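Local coordinates for sigma regulatory family protein-PP2C phosphatase (PDB 6MAB) that probably acts as a phosphatase in a sigma-factor regulatory pathway, its periplasmic sensor domain being thought to bind ligands and to take part in TCA cycle regulation, at residues D37-F42 against G144-L149; S43-L48 against K66-T71. All blocks are in the same frame, centred on the assembly; numbering follows the deposited sequence.

Contact 1. Residues D37-F42 against G144-L149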
loop_
_atom_site.group_PDB
_atom_site.type_symbol
_atom_site.label_atom_id
_atom_site.label_comp_id
_atom_site.label_asym_id
_atom_site.label_seq_id
_atom_site.Cartn_x
_atom_site.Cartn_y
_atom_site.Cartn_z
ATOM N N ASP A 37 7.415 -16.474 0.697
ATOM C CA ASP A 37 8.569 -16.744 -0.153
ATOM C C ASP A 37 9.793 -15.969 0.322
ATOM O O ASP A 37 10.915 -16.483 0.269
ATOM C CB ASP A 37 8.257 -16.409 -1.616
ATOM C CG ASP A 37 7.332 -17.423 -2.274
ATOM O OD1 ASP A 37 7.200 -18.535 -1.736
ATOM O OD2 ASP A 37 6.753 -17.098 -3.335
ATOM N N ILE A 38 9.596 -14.723 0.782
ATOM C CA ILE A 38 10.698 -13.926 1.297
ATOM C C ILE A 38 11.267 -14.531 2.576
ATOM O O ILE A 38 12.491 -14.623 2.730
ATOM C CB ILE A 38 10.231 -12.474 1.506
ATOM C CG1 ILE A 38 9.934 -11.838 0.151
ATOM C CG2 ILE A 38 11.305 -11.672 2.227
ATOM C CD1 ILE A 38 9.188 -10.538 0.266
ATOM N N LEU A 39 10.403 -14.978 3.502
ATOM C CA LEU A 39 10.901 -15.607 4.725
ATOM C C LEU A 39 11.639 -16.899 4.396
ATOM O O LEU A 39 12.713 -17.186 4.951
ATOM C CB LEU A 39 9.757 -15.877 5.702
ATOM C CG LEU A 39 10.101 -16.638 7.000
ATOM C CD1 LEU A 39 11.051 -15.819 7.855
ATOM C CD2 LEU A 39 8.861 -16.972 7.806
ATOM N N ALA A 40 11.084 -17.686 3.486
ATOM C CA ALA A 40 11.723 -18.941 3.118
ATOM C C ALA A 40 13.096 -18.707 2.499
ATOM O O ALA A 40 14.037 -19.469 2.758
ATOM C CB ALA A 40 10.833 -19.712 2.147
ATOM N N LEU A 41 13.217 -17.685 1.644
ATOM C CA LEU A 41 14.501 -17.356 1.033
ATOM C C LEU A 41 15.491 -16.918 2.096
ATOM O O LEU A 41 16.616 -17.416 2.160
ATOM C CB LEU A 41 14.332 -16.236 -0.010
ATOM C CG LEU A 41 15.619 -15.722 -0.676
ATOM C CD1 LEU A 41 16.335 -16.877 -1.391
ATOM C CD2 LEU A 41 15.291 -14.569 -1.642
ATOM N N PHE A 42 15.066 -15.988 2.948
ATOM C CA PHE A 42 15.929 -15.481 3.999
ATOM C C PHE A 42 16.413 -16.604 4.900
ATOM O O PHE A 42 17.593 -16.649 5.260
ATOM C CB PHE A 42 15.190 -14.422 4.808
ATOM C CG PHE A 42 16.045 -13.742 5.818
ATOM C CD1 PHE A 42 16.805 -12.645 5.450
ATOM C CD2 PHE A 42 16.121 -14.206 7.116
ATOM C CE1 PHE A 42 17.618 -12.018 6.367
ATOM C CE2 PHE A 42 16.941 -13.578 8.031
ATOM C CZ PHE A 42 17.682 -12.483 7.646
ATOM N N GLY A 144 10.509 -11.968 16.915
ATOM C CA GLY A 144 10.893 -10.821 16.130
ATOM C C GLY A 144 10.068 -10.793 14.866
ATOM O O GLY A 144 9.144 -11.592 14.689
ATOM N N VAL A 145 10.426 -9.865 13.995
ATOM C CA VAL A 145 9.703 -9.628 12.755
ATOM C C VAL A 145 10.714 -9.487 11.628
ATOM O O VAL A 145 11.735 -8.819 11.789
ATOM C CB VAL A 145 8.817 -8.372 12.866
ATOM C CG1 VAL A 145 8.198 -8.011 11.503
ATOM C CG2 VAL A 145 7.729 -8.611 13.910
ATOM N N LEU A 146 10.449 -10.150 10.498
ATOM C CA LEU A 146 11.195 -9.915 9.262
ATOM C C LEU A 146 10.478 -8.802 8.506
ATOM O O LEU A 146 9.318 -8.958 8.096
ATOM C CB LEU A 146 11.283 -11.178 8.415
ATOM C CG LEU A 146 12.085 -11.003 7.120
ATOM C CD1 LEU A 146 13.530 -10.644 7.425
ATOM C CD2 LEU A 146 12.049 -12.273 6.278
ATOM N N TYR A 147 11.157 -7.657 8.380
ATOM C CA TYR A 147 10.612 -6.415 7.865
ATOM C C TYR A 147 11.266 -6.114 6.518
ATOM O O TYR A 147 12.492 -6.022 6.438
ATOM C CB TYR A 147 10.912 -5.329 8.894
ATOM C CG TYR A 147 10.474 -3.916 8.570
ATOM C CD1 TYR A 147 11.262 -3.090 7.797
ATOM C CD2 TYR A 147 9.298 -3.397 9.099
ATOM C CE1 TYR A 147 10.870 -1.766 7.522
ATOM C CE2 TYR A 147 8.902 -2.083 8.829
ATOM C CZ TYR A 147 9.698 -1.281 8.051
ATOM O OH TYR A 147 9.332 0.027 7.789
ATOM N N THR A 148 10.461 -5.982 5.459
ATOM C CA THR A 148 10.998 -5.646 4.145
ATOM C C THR A 148 10.245 -4.469 3.527
ATOM O O THR A 148 9.029 -4.290 3.720
ATOM C CB THR A 148 11.002 -6.824 3.166
ATOM O OG1 THR A 148 9.688 -7.327 3.017
ATOM C CG2 THR A 148 11.909 -7.942 3.658
ATOM N N LEU A 149 11.017 -3.656 2.803
ATOM C CA LEU A 149 10.538 -2.529 2.010
ATOM C C LEU A 149 10.982 -2.722 0.566
ATOM O O LEU A 149 12.176 -2.903 0.305
ATOM C CB LEU A 149 11.103 -1.208 2.535
ATOM C CG LEU A 149 10.852 -0.831 3.990
ATOM C CD1 LEU A 149 11.573 0.478 4.321
ATOM C CD2 LEU A 149 9.361 -0.710 4.309
#
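Leu146 points its isobutyl group from the strand against Leu39 and Phe42 of helix 37-42, and its two methyls do different work. CD1 sits over one face of the Phe42 ring, 4.2 Å from the ring centroid and only 6° off the ring normal, a CH-pi contact close to the middle of the ring. CD2 instead reaches the helix backbone: it lies 3.9 Å from Leu39 CA. Leu39 CD1 lies 4.0 Å from Leu146 CD2, the two leucine side chains crossing at a slant, and Phe42 CB meets the same methyl at 4.1 Å. CG of Phe42 stands anti to the backbone N (chi1 -174°), on the strand side of the helix. Strand 142-151 is the middle strand of a five-stranded antiparallel sheet of order 2-1-5-4-3, the strand order of the PAS fold and consistent with a periplasmic sensor domain of the PAS-like (Cache) type, and helix 35-45 packs on one face of it; the segment axes pass 10.1 Å apart at 109°. Two residues further along the strand, Thr148 turns its methyl to the helix, and CG2 touches Ile38 CG2 at 4.0 Å. That branch of Ile38, anti to its own backbone N, also faces Leu146 CD2. Beyond this patch, Ile75 and Leu77 of the adjoining strand 74-80 extend the wall against Phe42, while Leu130 of strand 126-135 meets both Ile38 and Thr148.

Contact 2. Residues S43-L48 against K66-T71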
loop_
_atom_site.group_PDB
_atom_site.type_symbol
_atom_site.label_atom_id
_atom_site.label_comp_id
_atom_site.label_asym_id
_atom_site.label_seq_id
_atom_site.Cartn_x
_atom_site.Cartn_y
_atom_site.Cartn_z
ATOM N N SER A 43 15.510 -17.517 5.275
ATOM C CA SER A 43 15.836 -18.595 6.202
ATOM C C SER A 43 16.789 -19.597 5.578
ATOM O O SER A 43 17.591 -20.219 6.289
ATOM C CB SER A 43 14.555 -19.316 6.646
ATOM O OG SER A 43 13.759 -18.448 7.427
ATOM N N GLU A 44 16.687 -19.789 4.262
ATOM C CA GLU A 44 17.569 -20.709 3.557
ATOM C C GLU A 44 18.985 -20.168 3.513
ATOM O O GLU A 44 19.935 -20.950 3.414
ATOM C CB GLU A 44 17.023 -20.949 2.142
ATOM C CG GLU A 44 17.720 -22.011 1.324
ATOM C CD GLU A 44 16.890 -22.410 0.102
ATOM O OE1 GLU A 44 15.705 -22.774 0.267
ATOM O OE2 GLU A 44 17.405 -22.334 -1.028
ATOM N N ILE A 45 19.136 -18.853 3.624
ATOM C CA ILE A 45 20.440 -18.203 3.617
ATOM C C ILE A 45 20.986 -18.053 5.024
ATOM O O ILE A 45 22.139 -18.402 5.284
ATOM C CB ILE A 45 20.340 -16.833 2.913
ATOM C CG1 ILE A 45 19.873 -17.018 1.470
ATOM C CG2 ILE A 45 21.674 -16.100 2.969
ATOM C CD1 ILE A 45 19.547 -15.719 0.749
ATOM N N PHE A 46 20.172 -17.516 5.934
ATOM C CA PHE A 46 20.555 -17.290 7.326
ATOM C C PHE A 46 19.668 -18.114 8.256
ATOM O O PHE A 46 18.438 -18.018 8.190
ATOM C CB PHE A 46 20.440 -15.812 7.663
ATOM C CG PHE A 46 21.064 -14.928 6.637
ATOM C CD1 PHE A 46 22.434 -14.758 6.594
ATOM C CD2 PHE A 46 20.281 -14.290 5.694
ATOM C CE1 PHE A 46 23.012 -13.939 5.640
ATOM C CE2 PHE A 46 20.847 -13.477 4.738
ATOM C CZ PHE A 46 22.215 -13.301 4.707
ATOM N N ASP A 47 20.289 -18.884 9.149
ATOM C CA ASP A 47 19.550 -19.836 9.982
ATOM C C ASP A 47 18.799 -19.126 11.106
ATOM O O ASP A 47 19.411 -18.459 11.948
ATOM C CB ASP A 47 20.504 -20.871 10.571
ATOM C CG ASP A 47 19.800 -21.840 11.498
ATOM O OD1 ASP A 47 18.731 -22.358 11.103
ATOM O OD2 ASP A 47 20.307 -22.075 12.618
ATOM N N LEU A 48 17.479 -19.299 11.147
ATOM C CA LEU A 48 16.656 -18.694 12.188
ATOM C C LEU A 48 16.224 -19.685 13.259
ATOM O O LEU A 48 15.439 -19.320 14.139
ATOM C CB LEU A 48 15.415 -18.044 11.577
ATOM C CG LEU A 48 15.597 -16.700 10.877
ATOM C CD1 LEU A 48 14.290 -16.244 10.233
ATOM C CD2 LEU A 48 16.105 -15.645 11.853
ATOM N N LYS A 66 25.066 -7.298 1.006
ATOM C CA LYS A 66 25.656 -7.797 -0.236
ATOM C C LYS A 66 24.621 -8.520 -1.090
ATOM O O LYS A 66 24.615 -8.388 -2.323
ATOM C CB LYS A 66 26.838 -8.728 0.065
ATOM C CG LYS A 66 28.144 -8.014 0.329
ATOM N N ILE A 67 23.732 -9.276 -0.454
ATOM C CA ILE A 67 22.752 -10.071 -1.183
ATOM C C ILE A 67 21.580 -9.219 -1.651
ATOM O O ILE A 67 21.139 -9.334 -2.801
ATOM C CB ILE A 67 22.267 -11.239 -0.305
ATOM C CG1 ILE A 67 23.431 -12.181 0.014
ATOM C CG2 ILE A 67 21.108 -11.977 -0.991
ATOM C CD1 ILE A 67 23.106 -13.219 1.079
ATOM N N PHE A 68 21.041 -8.368 -0.773
ATOM C CA PHE A 68 19.721 -7.781 -0.984
ATOM C C PHE A 68 19.721 -6.293 -1.297
ATOM O O PHE A 68 18.646 -5.755 -1.585
ATOM C CB PHE A 68 18.836 -8.018 0.242
ATOM C CG PHE A 68 18.466 -9.457 0.455
ATOM C CD1 PHE A 68 17.656 -10.108 -0.445
ATOM C CD2 PHE A 68 18.919 -10.144 1.551
ATOM C CE1 PHE A 68 17.313 -11.423 -0.257
ATOM C CE2 PHE A 68 18.578 -11.461 1.746
ATOM C CZ PHE A 68 17.771 -12.097 0.841
ATOM N N HIS A 69 20.874 -5.611 -1.259
ATOM C CA HIS A 69 20.867 -4.165 -1.483
ATOM C C HIS A 69 20.252 -3.813 -2.827
ATOM O O HIS A 69 19.606 -2.768 -2.956
ATOM C CB HIS A 69 22.288 -3.595 -1.404
ATOM C CG HIS A 69 23.120 -3.843 -2.629
ATOM N ND1 HIS A 69 23.720 -5.056 -2.899
ATOM C CD2 HIS A 69 23.460 -3.022 -3.652
ATOM C CE1 HIS A 69 24.386 -4.974 -4.037
ATOM N NE2 HIS A 69 24.245 -3.750 -4.514
ATOM N N SER A 70 20.423 -4.679 -3.828
ATOM C CA SER A 70 19.994 -4.372 -5.183
ATOM C C SER A 70 18.524 -4.700 -5.430
ATOM O O SER A 70 17.963 -4.240 -6.424
ATOM C CB SER A 70 20.860 -5.139 -6.186
ATOM O OG SER A 70 20.735 -6.542 -5.962
ATOM N N THR A 71 17.886 -5.470 -4.565
ATOM C CA THR A 71 16.520 -5.901 -4.824
ATOM C C THR A 71 15.502 -5.427 -3.798
ATOM O O THR A 71 14.299 -5.460 -4.088
ATOM C CB THR A 71 16.469 -7.433 -4.935
ATOM O OG1 THR A 71 16.994 -8.036 -3.741
ATOM C CG2 THR A 71 17.295 -7.875 -6.129
#
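In the pair of short helices that precedes the first strand of the domain, the C-terminal part of helix 35-45 and the residue after it meet the C-terminal part of helix 58-68, with Ile45 and Phe46 facing Ile67 and Phe68. The contact is wholly apolar and made mostly by side-chain tips. Ile67 holds its chain extended, CD1 anti to CA (chi2 169°), and this methyl is shared: Ile45 CG2 approaches it at 3.7 Å and Phe46 CZ meets Ile67 CD1 at the same 3.7 Å. The other branch of Ile45 goes to the second aromatic residue, its CD1 lying 4.0 Å from Phe68 CZ. The two phenylalanines meet rim to rim rather than stacked, Phe46 CE2 lying 4.3 Å from Phe68 CE2, each atom near the plane of the other ring. Each ring is also backed by the isoleucine just before it: Ile45 CG2 lies above the Phe46 plane toward the rim, and Ile67 CG2 is centred over Phe68. Phe46, the first residue to leave helical geometry, further packs on Leu60, Glu63 and Met64. Such short helices, joined by a loop and laid ahead of the first strand, are consistent with the helical layer of a Cache-type sensor domain.

The two contacts have centres about 9 Å apart and share helix 35-45: contact 1 uses its middle, contact 2 its C-terminal part and the following loop. Contact 2 is nested along the chain inside the 101 residues that contact 1 encloses, and both helices come before the first sheet strand, 74-80. Side chains connect them directly. Phe42, which faces the sheet, also packs against Phe68 and Leu48; Leu41 touches Phe68, Leu39 touches Leu48, and the Phe42 and Phe46 rings meet at about 45°. In this first sheet-containing half of the periplasmic domain, helix 35-45 thus lies against the five-stranded sheet and carries helix 58-68 beside it, with Phe42 touching both sheet and helix 58-68.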